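Local coordinates for uncharacterized protein BT_3980 with actin-like ATPase fold (Bacteroides thetaiotaomicron VPI-5482, PDB 3HRG), which is of unknown function but has an actin-like ATPase fold, which suggests, without establishing, that it binds or hydrolyses a nucleotide, at residues F78-L83 with N115-I120; M108-K113 with R139-S144. All coordinates share one frame; numbering follows the deposited sequence. Where two conformers were deposited one is given.

Interaction 1: residues F78-L83 with N115-I120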
loop_
_atom_site.group_PDB
_atom_site.type_symbol
_atom_site.label_atom_id
_atom_site.label_comp_id
_atom_site.label_asym_id
_atom_site.label_seq_id
_atom_site.Cartn_x
_atom_site.Cartn_y
_atom_site.Cartn_z
ATOM N N PHE A 78 -6.767 -7.659 -0.708
ATOM C CA PHE A 78 -6.200 -7.685 -2.053
ATOM C C PHE A 78 -5.662 -9.076 -2.298
ATOM O O PHE A 78 -5.358 -9.832 -1.359
ATOM C CB PHE A 78 -5.080 -6.650 -2.314
ATOM C CG PHE A 78 -3.802 -6.908 -1.537
ATOM C CD1 PHE A 78 -2.803 -7.738 -2.038
ATOM C CD2 PHE A 78 -3.637 -6.353 -0.302
ATOM C CE1 PHE A 78 -1.647 -7.959 -1.325
ATOM C CE2 PHE A 78 -2.481 -6.569 0.427
ATOM C CZ PHE A 78 -1.489 -7.404 -0.084
ATOM N N THR A 79 -5.563 -9.408 -3.581
ATOM C CA THR A 79 -5.064 -10.685 -4.033
ATOM C C THR A 79 -4.180 -10.483 -5.264
ATOM O O THR A 79 -4.555 -9.765 -6.194
ATOM C CB THR A 79 -6.217 -11.590 -4.432
ATOM O OG1 THR A 79 -6.947 -11.974 -3.270
ATOM C CG2 THR A 79 -5.686 -12.857 -5.156
HETATM N N MSE A 80 -3.009 -11.105 -5.267
HETATM C CA MSE A 80 -2.101 -10.999 -6.396
HETATM C C MSE A 80 -2.237 -12.210 -7.293
HETATM O O MSE A 80 -2.315 -13.326 -6.796
HETATM C CB MSE A 80 -0.658 -10.871 -5.909
HETATM C CG MSE A 80 0.385 -10.689 -7.020
HETATM SE SE MSE A 80 1.039 -12.301 -7.847
HETATM C CE MSE A 80 2.039 -13.055 -6.356
ATOM N N ILE A 81 -2.275 -11.969 -8.611
ATOM C CA ILE A 81 -2.307 -13.068 -9.572
ATOM C C ILE A 81 -1.331 -12.738 -10.719
ATOM O O ILE A 81 -1.221 -11.593 -11.164
ATOM C CB ILE A 81 -3.733 -13.393 -10.095
ATOM C CG1 ILE A 81 -3.744 -14.742 -10.838
ATOM C CG2 ILE A 81 -4.275 -12.267 -10.940
ATOM C CD1 ILE A 81 -5.071 -15.018 -11.491
ATOM N N PRO A 82 -0.547 -13.744 -11.154
ATOM C CA PRO A 82 0.368 -13.428 -12.239
ATOM C C PRO A 82 -0.436 -13.005 -13.458
ATOM O O PRO A 82 -1.535 -13.514 -13.655
ATOM C CB PRO A 82 1.087 -14.754 -12.495
ATOM C CG PRO A 82 1.030 -15.458 -11.218
ATOM C CD PRO A 82 -0.186 -15.021 -10.501
ATOM N N LEU A 83 0.096 -12.088 -14.253
ATOM C CA LEU A 83 -0.618 -11.567 -15.437
ATOM C C LEU A 83 -1.023 -12.668 -16.404
ATOM O O LEU A 83 -2.151 -12.672 -16.925
ATOM C CB LEU A 83 0.224 -10.501 -16.159
ATOM C CG LEU A 83 -0.374 -9.849 -17.417
ATOM C CD1 LEU A 83 -1.674 -9.136 -17.100
ATOM C CD2 LEU A 83 0.603 -8.867 -18.042
ATOM N N ASN A 115 5.967 -5.704 -14.067
ATOM C CA ASN A 115 6.184 -6.817 -13.113
ATOM C C ASN A 115 5.423 -8.101 -13.431
ATOM O O ASN A 115 5.503 -9.068 -12.676
ATOM C CB ASN A 115 5.809 -6.347 -11.712
ATOM C CG ASN A 115 6.596 -5.127 -11.291
ATOM O OD1 ASN A 115 6.102 -4.004 -11.380
ATOM N ND2 ASN A 115 7.843 -5.326 -10.935
ATOM N N ASN A 116 4.653 -8.108 -14.517
ATOM C CA ASN A 116 3.845 -9.275 -14.901
ATOM C C ASN A 116 2.903 -9.802 -13.816
ATOM O O ASN A 116 2.736 -11.026 -13.632
ATOM C CB ASN A 116 4.747 -10.377 -15.461
ATOM C CG ASN A 116 5.335 -9.986 -16.782
ATOM O OD1 ASN A 116 4.602 -9.821 -17.767
ATOM N ND2 ASN A 116 6.652 -9.847 -16.837
ATOM N N VAL A 117 2.283 -8.878 -13.090
ATOM C CA VAL A 117 1.312 -9.275 -12.102
ATOM C C VAL A 117 0.120 -8.336 -12.090
ATOM O O VAL A 117 0.166 -7.203 -12.637
ATOM C CB VAL A 117 1.879 -9.334 -10.659
ATOM C CG1 VAL A 117 3.100 -10.274 -10.524
ATOM C CG2 VAL A 117 2.236 -7.961 -10.167
ATOM N N VAL A 118 -0.947 -8.818 -11.470
ATOM C CA VAL A 118 -2.173 -8.038 -11.283
ATOM C C VAL A 118 -2.542 -8.079 -9.846
ATOM O O VAL A 118 -2.430 -9.118 -9.220
ATOM C CB VAL A 118 -3.320 -8.631 -12.108
ATOM C CG1 VAL A 118 -4.678 -7.862 -11.857
ATOM C CG2 VAL A 118 -2.947 -8.641 -13.553
ATOM N N ILE A 119 -2.988 -6.947 -9.307
ATOM C CA ILE A 119 -3.461 -6.856 -7.947
ATOM C C ILE A 119 -4.969 -6.572 -8.046
ATOM O O ILE A 119 -5.365 -5.558 -8.643
ATOM C CB ILE A 119 -2.797 -5.709 -7.170
ATOM C CG1 ILE A 119 -1.273 -5.933 -7.056
ATOM C CG2 ILE A 119 -3.454 -5.555 -5.745
ATOM C CD1 ILE A 119 -0.892 -7.125 -6.200
ATOM N N ILE A 120 -5.779 -7.504 -7.521
ATOM C CA ILE A 120 -7.233 -7.417 -7.461
ATOM C C ILE A 120 -7.520 -6.949 -6.038
ATOM O O ILE A 120 -6.963 -7.504 -5.099
ATOM C CB ILE A 120 -7.914 -8.748 -7.754
ATOM C CG1 ILE A 120 -7.422 -9.367 -9.072
ATOM C CG2 ILE A 120 -9.413 -8.538 -7.789
ATOM C CD1 ILE A 120 -7.863 -10.878 -9.284
#
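Thr79 and Ile120 open the pairing of two antiparallel strands, 78-82 and 117-120, whose axes run at 155° to each other. Four backbone hydrogen bonds join them. Thr79 N reaches Ile120 O at 2.8 Å and Ile120 N returns to Thr79 O; at the next hydrogen-bonded pair, Ile81 with Val118, the exchange is repeated. Beyond Pro82, which has no amide hydrogen and suits the non-hydrogen-bonded position opposite Val117, Leu83 N bonds Asn116 O at 2.9 Å. The bond is almost straight at the hydrogen, although the donor sits above the plane of the Asn116 carbonyl. Between the bonded pairs, Met80 CA lies 3.4 Å from Val118 O in a CA-H...O contact.

The apolar contacts divide between two faces. On one, Met80 (a selenomethionine) sends CG anti to its backbone N (chi1 -177°); its CB is 3.8 Å from Ile119 CD1, and its SE, on a bent chain, touches Val117 CG1 at 3.9 Å. Strand 181-189 packs against this flexible side chain. On the other face Ile81 and Val118 lie side by side, and Phe86 packs against both. Branched residues suit these extended positions. Thr79 OG1 instead bonds His99. Asparagine tolerates the positive phi (54°) of Asn116, which with Val117 faces Leu112 as a G1 beta bulge. Edge strand 78-82 pairs with the bulged start of the middle strand of a three-stranded antiparallel sheet in an actin-like ATPase fold.

Interaction 2: residues M108-K113 with R139-S144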
loop_
_atom_site.group_PDB
_atom_site.type_symbol
_atom_site.label_atom_id
_atom_site.label_comp_id
_atom_site.label_asym_id
_atom_site.label_seq_id
_atom_site.Cartn_x
_atom_site.Cartn_y
_atom_site.Cartn_z
HETATM N N MSE A 108 -11.916 -4.060 -7.813
HETATM C CA MSE A 108 -11.171 -3.382 -8.863
HETATM C C MSE A 108 -9.856 -4.115 -9.050
HETATM O O MSE A 108 -9.560 -5.028 -8.295
HETATM C CB MSE A 108 -10.840 -1.971 -8.426
HETATM C CG MSE A 108 -11.980 -1.237 -7.775
HETATM SE SE MSE A 108 -11.547 0.613 -7.566
HETATM C CE MSE A 108 -11.587 1.085 -9.477
ATOM N N TYR A 109 -9.086 -3.726 -10.052
ATOM C CA TYR A 109 -7.778 -4.319 -10.244
ATOM C C TYR A 109 -6.803 -3.365 -10.941
ATOM O O TYR A 109 -7.214 -2.510 -11.709
ATOM C CB TYR A 109 -7.859 -5.633 -11.019
ATOM C CG TYR A 109 -8.279 -5.507 -12.432
ATOM C CD1 TYR A 109 -7.341 -5.289 -13.437
ATOM C CD2 TYR A 109 -9.616 -5.588 -12.798
ATOM C CE1 TYR A 109 -7.729 -5.153 -14.772
ATOM C CE2 TYR A 109 -10.000 -5.490 -14.116
ATOM C CZ TYR A 109 -9.046 -5.259 -15.095
ATOM O OH TYR A 109 -9.421 -5.143 -16.415
ATOM N N ASN A 110 -5.520 -3.538 -10.629
ATOM C CA ASN A 110 -4.434 -2.843 -11.262
ATOM C C ASN A 110 -3.500 -3.841 -11.948
ATOM O O ASN A 110 -3.038 -4.783 -11.315
ATOM C CB ASN A 110 -3.556 -2.145 -10.256
ATOM C CG ASN A 110 -4.291 -1.133 -9.393
ATOM O OD1 ASN A 110 -3.986 -1.041 -8.205
ATOM N ND2 ASN A 110 -5.228 -0.370 -9.964
ATOM N N ILE A 111 -3.185 -3.586 -13.210
ATOM C CA ILE A 111 -2.236 -4.376 -13.931
ATOM C C ILE A 111 -0.840 -3.726 -13.796
ATOM O O ILE A 111 -0.668 -2.540 -14.099
ATOM C CB ILE A 111 -2.590 -4.477 -15.420
ATOM C CG1 ILE A 111 -3.938 -5.168 -15.577
ATOM C CG2 ILE A 111 -1.483 -5.286 -16.193
ATOM C CD1 ILE A 111 -4.510 -5.137 -17.010
ATOM N N LEU A 112 0.126 -4.500 -13.334
ATOM C CA LEU A 112 1.506 -4.051 -13.216
ATOM C C LEU A 112 2.223 -4.706 -14.392
ATOM O O LEU A 112 2.783 -5.786 -14.253
ATOM C CB LEU A 112 2.105 -4.438 -11.872
ATOM C CG LEU A 112 1.568 -3.789 -10.589
ATOM C CD1 LEU A 112 0.080 -4.085 -10.244
ATOM C CD2 LEU A 112 2.488 -4.182 -9.418
ATOM N N LYS A 113 2.173 -4.057 -15.561
ATOM C CA LYS A 113 2.752 -4.642 -16.811
ATOM C C LYS A 113 4.240 -4.999 -16.709
ATOM O O LYS A 113 4.636 -6.125 -17.040
ATOM C CB LYS A 113 2.522 -3.705 -18.012
ATOM C CG LYS A 113 2.977 -4.286 -19.349
ATOM N N ARG A 139 -7.775 7.894 -10.445
ATOM C CA ARG A 139 -7.230 6.576 -10.685
ATOM C C ARG A 139 -7.177 5.907 -9.319
ATOM O O ARG A 139 -6.627 6.473 -8.356
ATOM C CB ARG A 139 -5.866 6.643 -11.348
ATOM C CG ARG A 139 -5.903 7.444 -12.641
ATOM C CD ARG A 139 -4.635 7.306 -13.462
ATOM N NE ARG A 139 -3.430 7.322 -12.653
ATOM C CZ ARG A 139 -2.200 7.377 -13.152
ATOM N NH1 ARG A 139 -2.026 7.490 -14.468
ATOM N NH2 ARG A 139 -1.155 7.348 -12.331
ATOM N N PHE A 140 -7.752 4.705 -9.229
ATOM C CA PHE A 140 -7.783 3.941 -7.951
ATOM C C PHE A 140 -6.750 2.827 -7.914
ATOM O O PHE A 140 -6.669 2.036 -8.862
ATOM C CB PHE A 140 -9.137 3.317 -7.741
ATOM C CG PHE A 140 -10.228 4.318 -7.490
ATOM C CD1 PHE A 140 -10.819 4.969 -8.540
ATOM C CD2 PHE A 140 -10.627 4.605 -6.182
ATOM C CE1 PHE A 140 -11.812 5.915 -8.319
ATOM C CE2 PHE A 140 -11.618 5.558 -5.947
ATOM C CZ PHE A 140 -12.219 6.177 -7.008
ATOM N N TYR A 141 -5.987 2.768 -6.820
ATOM C CA TYR A 141 -4.968 1.742 -6.652
ATOM C C TYR A 141 -5.029 1.085 -5.325
ATOM O O TYR A 141 -5.438 1.685 -4.354
ATOM C CB TYR A 141 -3.566 2.348 -6.693
ATOM C CG TYR A 141 -3.238 3.054 -7.981
ATOM C CD1 TYR A 141 -2.666 2.364 -9.054
ATOM C CD2 TYR A 141 -3.485 4.406 -8.121
ATOM C CE1 TYR A 141 -2.376 2.998 -10.235
ATOM C CE2 TYR A 141 -3.205 5.058 -9.299
ATOM C CZ TYR A 141 -2.647 4.352 -10.350
ATOM O OH TYR A 141 -2.374 5.031 -11.477
ATOM N N SER A 142 -4.621 -0.172 -5.305
ATOM C CA SER A 142 -4.361 -0.860 -4.081
ATOM C C SER A 142 -3.044 -0.257 -3.650
ATOM O O SER A 142 -2.199 0.067 -4.510
ATOM C CB SER A 142 -4.116 -2.364 -4.336
ATOM O OG SER A 142 -3.603 -3.044 -3.182
ATOM N N GLN A 143 -2.824 -0.091 -2.352
ATOM C CA GLN A 143 -1.532 0.410 -1.854
ATOM C C GLN A 143 -0.410 -0.561 -2.286
ATOM O O GLN A 143 0.727 -0.133 -2.537
ATOM C CB GLN A 143 -1.559 0.598 -0.345
ATOM C CG GLN A 143 -0.241 1.047 0.240
ATOM C CD GLN A 143 -0.206 1.062 1.717
ATOM O OE1 GLN A 143 -0.600 0.090 2.359
ATOM N NE2 GLN A 143 0.359 2.133 2.292
ATOM N N SER A 144 -0.742 -1.852 -2.394
ATOM C CA SER A 144 0.203 -2.861 -2.846
ATOM C C SER A 144 0.782 -2.624 -4.257
ATOM O O SER A 144 1.921 -3.024 -4.527
ATOM C CB SER A 144 -0.428 -4.227 -2.790
ATOM O OG SER A 144 -0.690 -4.623 -1.450
#
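Asn110 and Tyr141 bring strands 108-112 and 139-142 together at a steep crossing, 82° between their directions and 6.8 Å between axes at closest approach, so that side chains rather than paired backbones make the contact.

The Asn110 amide meets the other strand with both ends: OD1 accepts from Ser142 N at 3.1 Å, and ND2 donates to Phe140 O at 3.0 Å. Each donor lies in the plane of the carbonyl it serves. Asparagine suits the place because one short, flat group offers an acceptor and a donor to the backbone on either side of Tyr141. The Tyr141 side chain crosses that of Asn110 at about a right angle, with CD1 3.7 Å from OD1. Thr145 OG1 also bonds OD1. An alanine here would probably leave Ser142 N, Phe140 O and Thr145 OG1 without these partners and open a gap beside Tyr141.

Met108 supplies the apolar part. In one of its two conformers CG is anti to the carbonyl carbon (chi1 -44°), and SE rests 3.6 Å from Phe140 CB in an oblique Met-aromatic contact.

Hydrogen bonds to three partners, Thr145 included, therefore fix the rotation of the buried Asn110 amide and satisfy backbone polar atoms of an edge strand of another sheet, while the methionine side chain, here with selenium in place of sulfur, adds an apolar contact with Phe140.

How the interactions relate
The two contacts have centres about 9 Å apart and share the three-stranded antiparallel sheet. Its middle strand, 117-124, pairs with 78-82 in interaction 1 and on its other side with 105-112, which carries residues 108-113 of interaction 2. The backbone joins them: Ile119 O lies 2.8 Å from Asn110 N, a probable hydrogen bond. Along the chain the segments alternate, 78-83, 108-113, 115-120, 139-144. Strand 139-142 is an outermost strand of a separate five-stranded mixed sheet, so interaction 1 builds within the small sheet and interaction 2 ties it to the larger one. Phe78 CZ, 3.2 Å from Ser144 OG, adds a packing contact between the two.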